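Local coordinates for PelA (Pseudomonas aeruginosa, PDB 5TCB), which probably hydrolyses glycosidic bonds through this glycoside hydrolase domain, one part of a longer protein that probably also has deacetylase activity, at residues A[153-158]-A[177-182]. Numbering follows the deposited sequence.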
ATOM      1  N   ARG A 153       1.631  18.657   3.656  1.00 18.87           N
ATOM      2  CA  ARG A 153       1.828  18.914   5.072  1.00 20.44           C
ATOM      3  C   ARG A 153       0.722  18.272   5.898  1.00 21.16           C
ATOM      4  O   ARG A 153       0.977  17.743   6.977  1.00 21.54           O
ATOM      5  CB  ARG A 153       1.887  20.423   5.328  1.00 25.11           C
ATOM      6  CG  ARG A 153       3.106  21.108   4.734  1.00 27.18           C
ATOM      7  CD  ARG A 153       3.076  22.624   4.984  1.00 35.08           C
ATOM      8  NE  ARG A 153       4.214  23.280   4.346  1.00 55.46           N
ATOM      9  CZ  ARG A 153       4.471  24.581   4.422  1.00 79.18           C
ATOM     10  NH1 ARG A 153       3.668  25.385   5.107  1.00 85.03           N
ATOM     11  NH2 ARG A 153       5.537  25.076   3.807  1.00 84.96           N
ATOM     12  N   ALA A 154      -0.518  18.302   5.401  1.00 20.53           N
ATOM     13  CA  ALA A 154      -1.616  17.658   6.111  1.00 19.73           C
ATOM     14  C   ALA A 154      -1.430  16.150   6.141  1.00 20.98           C
ATOM     15  O   ALA A 154      -1.773  15.498   7.135  1.00 20.51           O
ATOM     16  CB  ALA A 154      -2.937  18.009   5.452  1.00 20.71           C
ATOM     17  N   LEU A 155      -0.883  15.583   5.064  1.00 18.62           N
ATOM     18  CA  LEU A 155      -0.596  14.155   5.035  1.00 17.62           C
ATOM     19  C   LEU A 155       0.481  13.813   6.056  1.00 20.54           C
ATOM     20  O   LEU A 155       0.333  12.851   6.824  1.00 19.54           O
ATOM     21  CB  LEU A 155      -0.160  13.732   3.629  1.00 19.90           C
ATOM     22  CG  LEU A 155       0.249  12.265   3.506  1.00 19.73           C
ATOM     23  CD1 LEU A 155      -0.915  11.373   3.863  1.00 18.94           C
ATOM     24  CD2 LEU A 155       0.705  11.967   2.077  1.00 21.15           C
ATOM     25  N   ALA A 156       1.570  14.598   6.097  1.00 21.10           N
ATOM     26  CA  ALA A 156       2.653  14.299   7.035  1.00 20.97           C
ATOM     27  C   ALA A 156       2.160  14.394   8.476  1.00 21.74           C
ATOM     28  O   ALA A 156       2.463  13.521   9.300  1.00 21.12           O
ATOM     29  CB  ALA A 156       3.845  15.229   6.791  1.00 20.36           C
ATOM     30  N   SER A 157       1.355  15.418   8.794  1.00 21.01           N
ATOM     31  CA  SER A 157       0.851  15.535  10.162  1.00 20.25           C
ATOM     32  C   SER A 157      -0.125  14.417  10.493  1.00 22.33           C
ATOM     33  O   SER A 157      -0.151  13.939  11.639  1.00 23.22           O
ATOM     34  CB  SER A 157       0.187  16.897  10.381  1.00 24.97           C
ATOM     35  OG  SER A 157      -1.028  17.022   9.678  1.00 31.24           O
ATOM     36  N   PHE A 158      -0.933  13.984   9.520  1.00 20.20           N
ATOM     37  CA  PHE A 158      -1.819  12.852   9.754  1.00 18.70           C
ATOM     38  C   PHE A 158      -1.028  11.588  10.072  1.00 19.15           C
ATOM     39  O   PHE A 158      -1.354  10.857  11.016  1.00 21.53           O
ATOM     40  CB  PHE A 158      -2.729  12.591   8.549  1.00 19.47           C
ATOM     41  CG  PHE A 158      -3.444  11.294   8.677  1.00 18.96           C
ATOM     42  CD1 PHE A 158      -4.542  11.193   9.513  1.00 21.40           C
ATOM     43  CD2 PHE A 158      -2.961  10.151   8.063  1.00 19.16           C
ATOM     44  CE1 PHE A 158      -5.178   9.991   9.696  1.00 25.06           C
ATOM     45  CE2 PHE A 158      -3.603   8.918   8.258  1.00 20.42           C
ATOM     46  CZ  PHE A 158      -4.694   8.851   9.078  1.00 20.11           C
ATOM     47  N   PHE A 177       7.101   9.299  -0.924  1.00 18.94           N
ATOM     48  CA  PHE A 177       8.409   9.924  -1.027  1.00 20.23           C
ATOM     49  C   PHE A 177       8.373  11.379  -0.601  1.00 19.66           C
ATOM     50  O   PHE A 177       9.383  11.913  -0.119  1.00 23.95           O
ATOM     51  CB  PHE A 177       8.923   9.812  -2.461  1.00 21.69           C
ATOM     52  CG  PHE A 177       8.993   8.397  -2.977  1.00 21.46           C
ATOM     53  CD1 PHE A 177       9.634   7.428  -2.258  1.00 25.31           C
ATOM     54  CD2 PHE A 177       8.411   8.055  -4.179  1.00 23.75           C
ATOM     55  CE1 PHE A 177       9.664   6.105  -2.717  1.00 21.78           C
ATOM     56  CE2 PHE A 177       8.460   6.756  -4.655  1.00 24.67           C
ATOM     57  CZ  PHE A 177       9.080   5.799  -3.945  1.00 22.59           C
ATOM     58  N   GLU A 178       7.246  12.062  -0.821  1.00 20.39           N
ATOM     59  CA  GLU A 178       7.165  13.480  -0.513  1.00 19.55           C
ATOM     60  C   GLU A 178       7.055  13.756   0.983  1.00 20.63           C
ATOM     61  O   GLU A 178       7.305  14.885   1.410  1.00 23.30           O
ATOM     62  CB  GLU A 178       5.956  14.098  -1.223  1.00 22.25           C
ATOM     63  CG  GLU A 178       6.021  14.072  -2.740  1.00 25.25           C
ATOM     64  CD  GLU A 178       5.662  12.715  -3.364  1.00 25.01           C
ATOM     65  OE1 GLU A 178       5.158  11.788  -2.664  1.00 23.79           O
ATOM     66  OE2 GLU A 178       5.936  12.592  -4.584  1.00 35.68           O
ATOM     67  N   VAL A 179       6.666  12.759   1.771  1.00 21.67           N
ATOM     68  CA  VAL A 179       6.509  12.925   3.212  1.00 20.67           C
ATOM     69  C   VAL A 179       7.544  12.144   4.010  1.00 23.01           C
ATOM     70  O   VAL A 179       7.854  12.549   5.140  1.00 24.24           O
ATOM     71  CB  VAL A 179       5.082  12.572   3.687  1.00 21.41           C
ATOM     72  CG1 VAL A 179       4.053  13.598   3.156  1.00 25.15           C
ATOM     73  CG2 VAL A 179       4.659  11.175   3.304  1.00 20.52           C
ATOM     74  N   LEU A 180       8.114  11.076   3.461  1.00 23.59           N
ATOM     75  CA  LEU A 180       9.059  10.264   4.231  1.00 24.68           C
ATOM     76  C   LEU A 180      10.214  11.052   4.833  1.00 28.51           C
ATOM     77  O   LEU A 180      10.567  10.772   5.992  1.00 29.00           O
ATOM     78  CB  LEU A 180       9.598   9.120   3.361  1.00 22.21           C
ATOM     79  CG  LEU A 180       8.638   7.943   3.254  1.00 21.76           C
ATOM     80  CD1 LEU A 180       8.886   7.114   1.994  1.00 23.28           C
ATOM     81  CD2 LEU A 180       8.734   7.059   4.505  1.00 24.89           C
ATOM     82  N   PRO A 181      10.838  12.019   4.156  1.00 29.56           N
ATOM     83  CA  PRO A 181      11.970  12.701   4.790  1.00 27.88           C
ATOM     84  C   PRO A 181      11.591  13.442   6.057  1.00 29.47           C
ATOM     85  O   PRO A 181      12.468  13.672   6.904  1.00 37.09           O
ATOM     86  CB  PRO A 181      12.462  13.651   3.689  1.00 28.04           C
ATOM     87  CG  PRO A 181      12.024  13.012   2.412  1.00 30.88           C
ATOM     88  CD  PRO A 181      10.678  12.425   2.751  1.00 31.13           C
ATOM     89  N   GLU A 182      10.326  13.817   6.229  1.00 29.54           N
ATOM     90  CA  GLU A 182       9.863  14.486   7.437  1.00 36.11           C
ATOM     91  C   GLU A 182       9.313  13.534   8.493  1.00 28.97           C
ATOM     92  O   GLU A 182       8.834  13.998   9.539  1.00 31.86           O
ATOM     93  CB  GLU A 182       8.786  15.504   7.083  1.00 42.80           C
ATOM     94  CG  GLU A 182       9.359  16.721   6.388  1.00 65.24           C
ATOM     95  CD  GLU A 182       8.289  17.636   5.874  1.00 77.45           C
ATOM     96  OE1 GLU A 182       7.349  17.931   6.635  1.00 92.43           O
ATOM     97  OE2 GLU A 182       8.379  18.045   4.703  1.00 73.92           O
TER
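With chi1 of Val179 at -68°, its CG1 stands anti to the carbonyl carbon and beside the backbone N, and this one methyl meets helix 145-165 at Leu155 and Ala156. Leu155 answers with CG anti to its own backbone N (chi1 176°), and chi2 of 61° then sets CD2 3.9 Å from Val179 CG1; the two side chains cross at about a right angle. Val179 CG1 also lies 4.0 Å from Ala156 CB and equally far from the Ala156 backbone N, so the branch touches helix backbone as well as side chains. Alanine suits this place because its single methyl lets the loop come close: the CA atoms of Ala156 and Val179 are 5.6 Å apart. Beta-branched valine keeps its methyls close to the backbone, so one can rest on the helix, while Leu155, one position before Ala156, covers the same methyl and also touches Val74.

Glu182 follows in the 3-10 turn 180-182, its backbone N bonded to Val179 O at 3.0 Å. Its OE1 passes 4.4 Å from Ala156 CB, and the carboxylate's OE2 forms a salt bridge with Arg152, which also donates to Glu178 O. Consistent with the (beta/alpha)8-barrel fold of the GH114 family, the contact packs the helix after strand 131-135 against the loop following the C-terminal end of strand 170-174. No hydrogen bond links the segments 153-158 and 177-182 themselves; a small buried patch of methyl groups brings them together by dispersion and exclusion of water, while Arg152, one residue before the helical segment, supplies the directional, charged link.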